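Local atomic coordinates of stress-induced-phosphoprotein 1 (Caenorhabditis elegans, PDB entry 4GCN), a protein that acts as an Hsp70/Hsp90-organizing co-chaperone that binds Hsp90, inhibits its ATPase activity and promotes longevity and thermotolerance. Residues 28-32 with 46-50. Residues are numbered along the deposited sequence; the frame is centred on the assembly and turned at random.
Sequences HVHYD and NNKAA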
# COMPACT_ATOMS: atom_id res chain seq x y z
N HIS A 28 8.73 -10.18 -2.15
CA HIS A 28 9.27 -9.38 -1.04
C HIS A 28 10.78 -9.10 -1.18
O HIS A 28 11.22 -7.98 -0.88
CB HIS A 28 9.02 -10.07 0.30
CG HIS A 28 7.61 -9.90 0.82
ND1 HIS A 28 7.08 -8.68 1.14
CD2 HIS A 28 6.64 -10.84 1.13
CE1 HIS A 28 5.84 -8.85 1.59
NE2 HIS A 28 5.56 -10.17 1.59
N VAL A 29 11.55 -10.12 -1.57
CA VAL A 29 13.03 -9.99 -1.78
C VAL A 29 13.35 -8.80 -2.70
O VAL A 29 14.17 -7.91 -2.37
CB VAL A 29 13.63 -11.29 -2.37
CG1 VAL A 29 15.00 -11.04 -3.03
CG2 VAL A 29 13.77 -12.37 -1.28
N HIS A 30 12.69 -8.78 -3.83
CA HIS A 30 12.86 -7.76 -4.81
C HIS A 30 12.34 -6.40 -4.40
O HIS A 30 13.01 -5.35 -4.63
CB HIS A 30 12.24 -8.23 -6.11
CG HIS A 30 13.05 -9.33 -6.82
ND1 HIS A 30 14.36 -9.15 -7.23
CD2 HIS A 30 12.71 -10.61 -7.21
CE1 HIS A 30 14.81 -10.29 -7.83
NE2 HIS A 30 13.82 -11.19 -7.80
N TYR A 31 11.15 -6.36 -3.79
CA TYR A 31 10.60 -5.06 -3.36
C TYR A 31 11.48 -4.49 -2.28
O TYR A 31 11.68 -3.31 -2.20
CB TYR A 31 9.14 -5.19 -2.90
CG TYR A 31 8.09 -5.52 -3.97
CD1 TYR A 31 8.14 -4.98 -5.24
CD2 TYR A 31 7.03 -6.39 -3.67
CE1 TYR A 31 7.15 -5.28 -6.21
CE2 TYR A 31 6.10 -6.72 -4.61
CZ TYR A 31 6.14 -6.16 -5.88
OH TYR A 31 5.18 -6.46 -6.79
N ASP A 32 12.04 -5.37 -1.45
CA ASP A 32 12.96 -4.93 -0.38
C ASP A 32 14.22 -4.33 -0.98
O ASP A 32 14.73 -3.33 -0.49
CB ASP A 32 13.35 -6.11 0.54
CG ASP A 32 12.21 -6.50 1.53
OD1 ASP A 32 11.23 -5.73 1.67
OD2 ASP A 32 12.30 -7.58 2.13
N ASN A 46 3.49 0.41 -1.28
CA ASN A 46 2.19 -0.06 -1.64
C ASN A 46 2.29 -1.47 -2.21
O ASN A 46 1.42 -2.28 -1.91
CB ASN A 46 1.45 0.83 -2.66
CG ASN A 46 0.88 2.13 -2.07
OD1 ASN A 46 0.59 2.20 -0.88
ND2 ASN A 46 0.69 3.18 -2.92
N ASN A 47 3.32 -1.77 -3.03
CA ASN A 47 3.39 -3.13 -3.62
C ASN A 47 3.68 -4.15 -2.52
O ASN A 47 3.10 -5.19 -2.50
CB ASN A 47 4.46 -3.19 -4.71
CG ASN A 47 4.05 -2.51 -6.01
OD1 ASN A 47 4.72 -2.67 -6.99
ND2 ASN A 47 2.97 -1.78 -6.01
N LYS A 48 4.51 -3.82 -1.53
CA LYS A 48 4.74 -4.73 -0.43
C LYS A 48 3.47 -4.98 0.41
O LYS A 48 3.20 -6.10 0.80
CB LYS A 48 5.78 -4.20 0.52
CG LYS A 48 7.18 -4.56 0.10
CD LYS A 48 8.16 -4.48 1.23
CE LYS A 48 8.00 -5.47 2.37
NZ LYS A 48 8.81 -6.73 2.36
N ALA A 49 2.68 -3.93 0.61
CA ALA A 49 1.38 -4.03 1.28
C ALA A 49 0.44 -4.98 0.59
O ALA A 49 -0.23 -5.78 1.22
CB ALA A 49 0.77 -2.61 1.48
N ALA A 50 0.40 -4.90 -0.74
CA ALA A 50 -0.42 -5.75 -1.54
C ALA A 50 -0.01 -7.21 -1.40
O ALA A 50 -0.87 -8.10 -1.31
CB ALA A 50 -0.34 -5.31 -2.98
O HOH W 1 10.51 -8.49 3.73
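Y31 lays one face of its ring against the CB methylene of N47, which sits 3.8 Å from the ring centroid and 17° off the normal, a CH-pi contact. Next to it, CB of Y31 packs on CG of K48 at 3.6 Å, so the aliphatic start of the lysine extends this nonpolar patch. Helices 24-37 and 42-54 run nearly antiparallel here, their short segments at 164° with axes 10.0 Å apart. The pair joins the second helix of the first tetratricopeptide repeat to the first helix of the second, the junction through which TPR hairpins stack into a superhelix. From the patch K48 reaches across the gap and ends between two side chains one helical turn apart: its NZ donates to ND1 of H28 at 2.9 Å and forms a salt bridge with OD1 of D32 at 2.7 Å. A water held by OD2 of D32 also touches NZ, weakly. Away from the lysine, N16 of helix 3-20 hydrogen-bonds both the Y31 hydroxyl and OD1 of N47. N16 and N47, together with nearby K12 and R88, are consistent with the carboxylate clamp by which related TPR domains hold the chaperone C-terminal tail. Because ND1 of H28 accepts from the lysine, NE2 is left to carry the imidazole proton and donate it to E55, so the ammonium charge is balanced by D32 rather than opposed by the histidine.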